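Local coordinates for protein MFP2b (Ascaris suum, PDB 2BJR) that probably enhances polymerization of major sperm protein (MSP) in the amoeboid motility of nematode sperm, and binds zinc, at residues A[31-36]-A[129-134]; A[121-126]-A[159-164]; A[219-224]-A[337-342]. All coordinates share one frame; numbering follows the deposited sequence.

From the N terminus, contact 1 closes a loop of some 90 residues, bringing the start of strand 34-40 to strand 130-135. Contact 2 opens within that loop, at residues 121-126, and closes beyond it at 159-164, so the two cross rather than nest. They also touch, with centres about 9 Å apart: Trp122 N meets Leu130 O, a probable hydrogen bond between neighbouring strands 117-122 and 130-135. Together they tie the four-stranded sheet to the six-stranded and three-stranded sheets of the first half. Contact 3 follows in series, joining 219-224 to 337-342 in the second half of the chain, its centre about 36 Å from that of contact 1.

Contact 1 of 3, residues A[31-36]-A[129-134]; sequences QNMYVA and ALLGYA
Tyr34, whose CB points away from residues 129-134, has its OH held by one hydrogen bond, to Asp197 OD1. Across the interface itself no hydrogen bond forms, and apolar groups do the work. Met33, present as selenomethionine, leaves its backbone with CG anti to N (chi1 -174°) and then bends at chi3 (-63°), which lays SE and CE along the backbone of the other segment. SE lies 3.6 Å from Leu131 N, and CE reaches to 3.4 Å from Ala129 O. Leu131 N, covered here, has no hydrogen-bond partner in the model. This is packing between two antiparallel sheets: the start of strand 34-40 and the loop residue Met33 just before it lie on the start of strand 130-135. The closest CA atoms, those of Val35 and Leu131, are 7.5 Å apart, too far for strand pairing. Leu131 also turns CG anti to its N, and its CD2 branch comes 3.6 Å from Tyr34 O and 3.7 Å from Val35 CA. Its side chain is roughly perpendicular to that of Val35, with Leu131 CD2 4.0 Å from Val35 CG2. Pro119 and Leu121 of the adjacent strand 117-122 pack against Val35 and Leu131 respectively.

Contact 2 of 3, residues A[121-126]-A[159-164]; sequences LWSERP and NMLIIA. With SO4 (sulfate ion), chain E.
Leu121 and Leu161 form a single antiparallel bridge, a hydrogen-bonded pair. Leu121 N donates to Leu161 O over 2.8 Å, nearly straight at 173°, and Leu161 N returns the bond to a lone pair of Leu121 O at 2.9 Å. Leu121 O takes a second, weak bond from Ser123 N, which makes Trp122 the centre of an inverse gamma turn. Beside the bridge, the extended side chain of Met160 (selenomethionine) runs alongside Trp122, both pointing the same way. Its CE stands 3.6 Å from the centroid of the five-membered ring, only 9° off the normal, a CH-pi contact over the face; SE, 4.6 Å from that centroid, makes an oblique Met-aromatic approach. Arg125 CB lies against the opposite face, toward the rim. A type I turn from Trp122 to Arg125, with a weak bond from Arg125 N to Trp122 O, brings Arg125 back to the ring, while Trp122 carries CG anti to its N (chi1 -171°). At the ring edge, Trp122 NE1 bonds a sulfate, probably from the crystallisation liquor, at 3.1 Å to O1 and 3.2 Å to O2, the first bond being the straighter. Ser123 OG rests 3.7 Å from Leu161 CG. Farther out, Phe143 meets the Trp122 ring and Met160 also touches Ile120. The bridge thus joins strand 117-122, at the border of a four-stranded sheet and paired on its other side with strand 130-135, to strand 161-166, which lies between strands 92-97 and 110-111.

Contact 3 of 3, residues A[219-224]-A[337-342]; sequences DTLPGE and IGYGGT
A type II turn from Leu221 to Glu224 meets strand 334-339 where a type I' turn, Tyr339 to Thr342, reverses its course. Gly223, third residue of the type II turn, has positive phi (89°), as is usual for glycine at that position. Tyr339 carries the contact: with CG anti to its N, the ring reaches into the turn, and its OH donates to a lone pair of Pro222 O, in the carbonyl plane, over a short 2.6 Å. The acceptor is the carbonyl of the turn's central peptide, so the bond pins the turn itself. Leu221 CD1 sits over the middle of the Tyr339 ring, 3.7 Å from its centroid, a CH-pi contact; CB of the same leucine touches the rim, 3.5 Å from Tyr339 CE1. At the ring edge lies Glu224, which runs antiparallel to the tyrosine side chain and brings OE2 to 3.7 Å from Tyr339 CD1. Its carboxylate is fixed by salt bridges to Arg243 and Arg263. Arg243, on strand 238-247, also bonds Gly338 O, linking loop and strand a second time. Ile337, two residues before Tyr339, touches Leu221 CD1 with its CD1, and both pack on Ile324 of strand 322-329, which with strand 342-347 flanks strand 334-339.

Contact 1 of 3, residues A[31-36]-A[129-134]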
loop_
_atom_site.group_PDB
_atom_site.type_symbol
_atom_site.label_atom_id
_atom_site.label_comp_id
_atom_site.label_asym_id
_atom_site.label_seq_id
_atom_site.Cartn_x
_atom_site.Cartn_y
_atom_site.Cartn_z
ATOM N N GLN A 31 -3.745 2.778 0.086
ATOM C CA GLN A 31 -2.462 2.651 -0.588
ATOM C C GLN A 31 -1.277 2.966 0.302
ATOM O O GLN A 31 -0.233 2.350 0.164
ATOM C CB GLN A 31 -2.413 3.546 -1.839
ATOM C CG GLN A 31 -1.213 3.266 -2.741
ATOM C CD GLN A 31 -1.277 1.843 -3.352
ATOM O OE1 GLN A 31 -2.260 1.525 -4.010
ATOM N NE2 GLN A 31 -0.293 1.008 -3.079
ATOM N N ASN A 32 -1.444 3.942 1.214
ATOM C CA ASN A 32 -0.313 4.486 1.926
ATOM C C ASN A 32 -0.732 4.965 3.287
ATOM O O ASN A 32 -0.594 6.146 3.612
ATOM C CB ASN A 32 0.289 5.583 1.132
ATOM C CG ASN A 32 1.592 6.139 1.730
ATOM O OD1 ASN A 32 2.324 5.442 2.405
ATOM N ND2 ASN A 32 1.888 7.425 1.420
HETATM N N MSE A 33 -1.310 4.055 4.039
HETATM C CA MSE A 33 -1.846 4.366 5.361
HETATM C C MSE A 33 -1.684 3.100 6.194
HETATM O O MSE A 33 -2.239 2.065 5.829
HETATM C CB MSE A 33 -3.312 4.795 5.273
HETATM C CG MSE A 33 -3.891 5.264 6.579
HETATM SE SE MSE A 33 -5.708 5.947 6.296
HETATM C CE MSE A 33 -5.172 7.479 5.096
ATOM N N TYR A 34 -0.956 3.199 7.331
ATOM C CA TYR A 34 -0.588 2.052 8.156
ATOM C C TYR A 34 -1.030 2.286 9.607
ATOM O O TYR A 34 -1.046 3.419 10.071
ATOM C CB TYR A 34 0.919 1.768 8.099
ATOM C CG TYR A 34 1.481 1.617 6.701
ATOM C CD1 TYR A 34 1.803 2.723 5.922
ATOM C CD2 TYR A 34 1.759 0.365 6.183
ATOM C CE1 TYR A 34 2.310 2.580 4.640
ATOM C CE2 TYR A 34 2.285 0.221 4.930
ATOM C CZ TYR A 34 2.566 1.299 4.176
ATOM O OH TYR A 34 3.145 1.093 2.964
ATOM N N VAL A 35 -1.339 1.188 10.294
ATOM C CA VAL A 35 -1.821 1.214 11.660
ATOM C C VAL A 35 -0.651 1.562 12.580
ATOM O O VAL A 35 0.377 0.848 12.621
ATOM C CB VAL A 35 -2.489 -0.154 12.074
ATOM C CG1 VAL A 35 -3.079 -0.032 13.442
ATOM C CG2 VAL A 35 -3.572 -0.526 11.081
ATOM N N ALA A 36 -0.841 2.610 13.382
ATOM C CA ALA A 36 0.214 3.148 14.230
ATOM C C ALA A 36 -0.260 3.395 15.633
ATOM O O ALA A 36 -1.454 3.472 15.919
ATOM C CB ALA A 36 0.797 4.406 13.666
ATOM N N ALA A 129 -10.443 7.815 3.053
ATOM C CA ALA A 129 -10.479 7.158 4.379
ATOM C C ALA A 129 -9.516 7.803 5.357
ATOM O O ALA A 129 -8.445 8.297 4.969
ATOM C CB ALA A 129 -10.138 5.722 4.220
ATOM N N LEU A 130 -9.849 7.770 6.657
ATOM C CA LEU A 130 -8.885 8.129 7.670
ATOM C C LEU A 130 -8.921 7.048 8.732
ATOM O O LEU A 130 -9.976 6.572 9.084
ATOM C CB LEU A 130 -9.205 9.454 8.380
ATOM C CG LEU A 130 -8.867 10.797 7.763
ATOM C CD1 LEU A 130 -9.360 11.896 8.692
ATOM C CD2 LEU A 130 -7.398 10.954 7.382
ATOM N N LEU A 131 -7.745 6.734 9.220
ATOM C CA LEU A 131 -7.562 5.797 10.305
ATOM C C LEU A 131 -7.353 6.617 11.572
ATOM O O LEU A 131 -6.539 7.550 11.607
ATOM C CB LEU A 131 -6.376 4.898 9.956
ATOM C CG LEU A 131 -6.042 3.766 10.865
ATOM C CD1 LEU A 131 -7.115 2.676 10.918
ATOM C CD2 LEU A 131 -4.659 3.239 10.444
ATOM N N GLY A 132 -8.105 6.277 12.602
ATOM C CA GLY A 132 -7.999 6.930 13.908
ATOM C C GLY A 132 -8.107 5.922 15.046
ATOM O O GLY A 132 -7.807 4.742 14.852
ATOM N N TYR A 133 -8.582 6.358 16.197
ATOM C CA TYR A 133 -8.808 5.451 17.330
ATOM C C TYR A 133 -10.089 5.693 18.006
ATOM O O TYR A 133 -10.579 6.823 18.054
ATOM C CB TYR A 133 -7.657 5.441 18.337
ATOM C CG TYR A 133 -7.688 6.530 19.401
ATOM C CD1 TYR A 133 -8.229 6.280 20.666
ATOM C CD2 TYR A 133 -7.243 7.817 19.123
ATOM C CE1 TYR A 133 -8.288 7.282 21.664
ATOM C CE2 TYR A 133 -7.308 8.834 20.130
ATOM C CZ TYR A 133 -7.823 8.528 21.390
ATOM O OH TYR A 133 -7.871 9.520 22.353
ATOM N N ALA A 134 -10.631 4.604 18.540
ATOM C CA ALA A 134 -11.821 4.653 19.355
ATOM C C ALA A 134 -11.418 4.341 20.810
ATOM O O ALA A 134 -10.524 3.530 21.068
ATOM C CB ALA A 134 -12.834 3.711 18.871
#

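Contact 2 of 3, residues A[121-126]-A[159-164]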
loop_
_atom_site.group_PDB
_atom_site.type_symbol
_atom_site.label_atom_id
_atom_site.label_comp_id
_atom_site.label_asym_id
_atom_site.label_seq_id
_atom_site.Cartn_x
_atom_site.Cartn_y
_atom_site.Cartn_z
ATOM N N LEU A 121 -11.046 2.497 11.271
ATOM C CA LEU A 121 -10.943 3.022 9.911
ATOM C C LEU A 121 -12.281 3.516 9.407
ATOM O O LEU A 121 -13.219 2.768 9.229
ATOM C CB LEU A 121 -10.387 1.939 8.993
ATOM C CG LEU A 121 -10.185 2.404 7.556
ATOM C CD1 LEU A 121 -9.097 3.458 7.404
ATOM C CD2 LEU A 121 -9.843 1.186 6.737
ATOM N N TRP A 122 -12.341 4.814 9.165
ATOM C CA TRP A 122 -13.466 5.472 8.541
ATOM C C TRP A 122 -13.296 5.326 7.030
ATOM O O TRP A 122 -12.890 6.234 6.353
ATOM C CB TRP A 122 -13.501 6.934 8.979
ATOM C CG TRP A 122 -14.711 7.741 8.619
ATOM C CD1 TRP A 122 -15.814 7.346 7.901
ATOM C CD2 TRP A 122 -14.929 9.101 8.965
ATOM N NE1 TRP A 122 -16.682 8.399 7.748
ATOM C CE2 TRP A 122 -16.171 9.487 8.411
ATOM C CE3 TRP A 122 -14.189 10.047 9.683
ATOM C CZ2 TRP A 122 -16.685 10.784 8.557
ATOM C CZ3 TRP A 122 -14.690 11.312 9.825
ATOM C CH2 TRP A 122 -15.937 11.672 9.285
ATOM N N SER A 123 -13.625 4.146 6.540
ATOM C CA SER A 123 -13.326 3.731 5.185
ATOM C C SER A 123 -14.066 4.559 4.126
ATOM O O SER A 123 -13.526 4.815 3.037
ATOM C CB SER A 123 -13.676 2.218 5.002
ATOM O OG SER A 123 -14.854 1.824 5.764
ATOM N N GLU A 124 -15.293 4.939 4.433
ATOM C CA GLU A 124 -16.170 5.627 3.482
ATOM C C GLU A 124 -16.183 7.152 3.601
ATOM O O GLU A 124 -17.065 7.796 3.048
ATOM C CB GLU A 124 -17.592 5.084 3.609
ATOM C CG GLU A 124 -17.692 3.579 3.454
ATOM C CD GLU A 124 -17.170 3.096 2.122
ATOM O OE1 GLU A 124 -17.660 3.565 1.083
ATOM O OE2 GLU A 124 -16.257 2.244 2.098
ATOM N N ARG A 125 -15.219 7.729 4.317
ATOM C CA ARG A 125 -15.156 9.151 4.554
ATOM C C ARG A 125 -15.012 9.859 3.220
ATOM O O ARG A 125 -14.174 9.477 2.365
ATOM C CB ARG A 125 -13.967 9.485 5.428
ATOM C CG ARG A 125 -13.780 10.919 5.795
ATOM C CD ARG A 125 -12.542 11.104 6.596
ATOM N NE ARG A 125 -12.210 12.500 6.785
ATOM C CZ ARG A 125 -11.413 13.214 5.982
ATOM N NH1 ARG A 125 -10.821 12.701 4.918
ATOM N NH2 ARG A 125 -11.212 14.462 6.256
ATOM N N PRO A 126 -15.870 10.845 2.985
ATOM C CA PRO A 126 -15.747 11.603 1.728
ATOM C C PRO A 126 -14.373 12.199 1.574
ATOM O O PRO A 126 -13.825 12.876 2.442
ATOM C CB PRO A 126 -16.869 12.668 1.826
ATOM C CG PRO A 126 -17.882 11.989 2.696
ATOM C CD PRO A 126 -17.060 11.224 3.764
ATOM N N ASN A 159 -20.497 1.306 10.330
ATOM C CA ASN A 159 -19.851 0.698 9.162
ATOM C C ASN A 159 -18.352 0.969 9.090
ATOM O O ASN A 159 -17.687 0.534 8.148
ATOM C CB ASN A 159 -20.489 1.217 7.885
ATOM C CG ASN A 159 -22.005 0.995 7.832
ATOM O OD1 ASN A 159 -22.750 1.881 7.367
ATOM N ND2 ASN A 159 -22.457 -0.139 8.324
HETATM N N MSE A 160 -17.802 1.681 10.063
HETATM C CA MSE A 160 -16.341 1.826 10.136
HETATM C C MSE A 160 -15.745 0.462 10.473
HETATM O O MSE A 160 -16.430 -0.416 11.004
HETATM C CB MSE A 160 -15.969 2.881 11.194
HETATM C CG MSE A 160 -16.511 4.207 10.853
HETATM SE SE MSE A 160 -15.722 5.594 11.941
HETATM C CE MSE A 160 -16.892 7.083 11.422
ATOM N N LEU A 161 -14.474 0.274 10.166
ATOM C CA LEU A 161 -13.827 -1.019 10.277
ATOM C C LEU A 161 -12.813 -1.028 11.434
ATOM O O LEU A 161 -12.051 -0.100 11.598
ATOM C CB LEU A 161 -13.123 -1.351 8.971
ATOM C CG LEU A 161 -13.963 -1.253 7.700
ATOM C CD1 LEU A 161 -13.082 -1.597 6.505
ATOM C CD2 LEU A 161 -15.125 -2.183 7.805
ATOM N N ILE A 162 -12.790 -2.129 12.175
ATOM C CA ILE A 162 -11.816 -2.412 13.238
ATOM C C ILE A 162 -11.190 -3.771 12.979
ATOM O O ILE A 162 -11.719 -4.558 12.160
ATOM C CB ILE A 162 -12.493 -2.347 14.620
ATOM C CG1 ILE A 162 -13.597 -3.405 14.765
ATOM C CG2 ILE A 162 -13.091 -0.996 14.793
ATOM C CD1 ILE A 162 -14.141 -3.622 16.196
ATOM N N ILE A 163 -10.034 -4.012 13.596
ATOM C CA ILE A 163 -9.289 -5.261 13.408
ATOM C C ILE A 163 -9.679 -6.319 14.447
ATOM O O ILE A 163 -9.623 -6.053 15.671
ATOM C CB ILE A 163 -7.790 -5.006 13.483
ATOM C CG1 ILE A 163 -7.341 -4.088 12.342
ATOM C CG2 ILE A 163 -7.024 -6.285 13.446
ATOM C CD1 ILE A 163 -5.942 -3.514 12.533
ATOM N N ALA A 164 -10.035 -7.511 13.957
ATOM C CA ALA A 164 -10.196 -8.710 14.809
ATOM C C ALA A 164 -9.014 -9.640 14.605
ATOM O O ALA A 164 -8.504 -9.808 13.484
ATOM C CB ALA A 164 -11.507 -9.439 14.457
HETATM S S SO4 E . -19.970 9.088 5.995
HETATM O O1 SO4 E . -19.512 7.816 6.565
HETATM O O2 SO4 E . -18.827 9.975 5.957
HETATM O O3 SO4 E . -20.505 8.782 4.649
HETATM O O4 SO4 E . -21.025 9.614 6.827
#

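Contact 3 of 3, residues A[219-224]-A[337-342]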
loop_
_atom_site.group_PDB
_atom_site.type_symbol
_atom_site.label_atom_id
_atom_site.label_comp_id
_atom_site.label_asym_id
_atom_site.label_seq_id
_atom_site.Cartn_x
_atom_site.Cartn_y
_atom_site.Cartn_z
ATOM N N ASP A 219 15.133 -4.055 -24.037
ATOM C CA ASP A 219 16.276 -3.454 -24.756
ATOM C C ASP A 219 16.399 -2.032 -24.243
ATOM O O ASP A 219 15.734 -1.125 -24.738
ATOM C CB ASP A 219 16.006 -3.523 -26.258
ATOM C CG ASP A 219 17.032 -2.786 -27.109
ATOM O OD1 ASP A 219 18.153 -2.416 -26.658
ATOM O OD2 ASP A 219 16.752 -2.536 -28.303
ATOM N N THR A 220 17.183 -1.862 -23.178
ATOM C CA THR A 220 17.091 -0.662 -22.343
ATOM C C THR A 220 18.278 0.304 -22.493
ATOM O O THR A 220 19.138 0.146 -23.365
ATOM C CB THR A 220 16.807 -1.051 -20.872
ATOM O OG1 THR A 220 16.440 0.115 -20.117
ATOM C CG2 THR A 220 18.039 -1.596 -20.152
ATOM N N LEU A 221 18.287 1.342 -21.682
ATOM C CA LEU A 221 19.302 2.349 -21.741
ATOM C C LEU A 221 20.614 1.939 -21.080
ATOM O O LEU A 221 20.659 1.071 -20.221
ATOM C CB LEU A 221 18.807 3.621 -21.087
ATOM C CG LEU A 221 17.706 4.324 -21.864
ATOM C CD1 LEU A 221 17.028 5.365 -20.959
ATOM C CD2 LEU A 221 18.302 4.993 -23.098
ATOM N N PRO A 222 21.704 2.560 -21.511
ATOM C CA PRO A 222 23.013 2.324 -20.882
ATOM C C PRO A 222 22.967 2.534 -19.374
ATOM O O PRO A 222 22.429 3.555 -18.874
ATOM C CB PRO A 222 23.914 3.404 -21.531
ATOM C CG PRO A 222 23.334 3.631 -22.857
ATOM C CD PRO A 222 21.812 3.484 -22.651
ATOM N N GLY A 223 23.516 1.561 -18.656
ATOM C CA GLY A 223 23.586 1.581 -17.215
ATOM C C GLY A 223 22.382 0.983 -16.509
ATOM O O GLY A 223 22.366 0.875 -15.325
ATOM N N GLU A 224 21.373 0.567 -17.241
ATOM C CA GLU A 224 20.195 -0.000 -16.622
ATOM C C GLU A 224 20.152 -1.503 -16.792
ATOM O O GLU A 224 20.571 -2.056 -17.827
ATOM C CB GLU A 224 18.955 0.627 -17.251
ATOM C CG GLU A 224 18.887 2.128 -17.088
ATOM C CD GLU A 224 18.785 2.570 -15.644
ATOM O OE1 GLU A 224 18.110 1.905 -14.857
ATOM O OE2 GLU A 224 19.423 3.565 -15.286
ATOM N N ILE A 337 10.775 9.337 -16.587
ATOM C CA ILE A 337 11.672 8.392 -15.948
ATOM C C ILE A 337 12.707 9.189 -15.169
ATOM O O ILE A 337 12.956 10.377 -15.474
ATOM C CB ILE A 337 12.408 7.519 -16.969
ATOM C CG1 ILE A 337 13.079 8.376 -18.069
ATOM C CG2 ILE A 337 11.507 6.510 -17.545
ATOM C CD1 ILE A 337 14.103 7.590 -18.915
ATOM N N GLY A 338 13.284 8.544 -14.174
ATOM C CA GLY A 338 14.544 8.975 -13.633
ATOM C C GLY A 338 15.641 8.387 -14.490
ATOM O O GLY A 338 15.667 7.182 -14.686
ATOM N N TYR A 339 16.539 9.216 -15.012
ATOM C CA TYR A 339 17.673 8.712 -15.761
ATOM C C TYR A 339 18.748 9.787 -15.943
ATOM O O TYR A 339 18.450 10.925 -16.146
ATOM C CB TYR A 339 17.223 8.221 -17.135
ATOM C CG TYR A 339 18.342 7.597 -17.923
ATOM C CD1 TYR A 339 18.718 6.289 -17.688
ATOM C CD2 TYR A 339 19.035 8.312 -18.900
ATOM C CE1 TYR A 339 19.768 5.690 -18.394
ATOM C CE2 TYR A 339 20.103 7.713 -19.623
ATOM C CZ TYR A 339 20.456 6.391 -19.343
ATOM O OH TYR A 339 21.490 5.749 -19.997
ATOM N N GLY A 340 20.012 9.391 -15.889
ATOM C CA GLY A 340 21.100 10.279 -16.224
ATOM C C GLY A 340 21.238 11.452 -15.297
ATOM O O GLY A 340 21.668 12.517 -15.722
ATOM N N GLY A 341 20.842 11.284 -14.051
ATOM C CA GLY A 341 20.926 12.360 -13.071
ATOM C C GLY A 341 19.827 13.397 -13.148
ATOM O O GLY A 341 19.926 14.444 -12.522
ATOM N N THR A 342 18.755 13.107 -13.888
ATOM C CA THR A 342 17.639 14.011 -13.991
ATOM C C THR A 342 16.306 13.261 -14.180
ATOM O O THR A 342 16.274 12.028 -14.149
ATOM C CB THR A 342 17.904 15.043 -15.127
ATOM O OG1 THR A 342 16.981 16.112 -15.000
ATOM C CG2 THR A 342 17.620 14.498 -16.461
#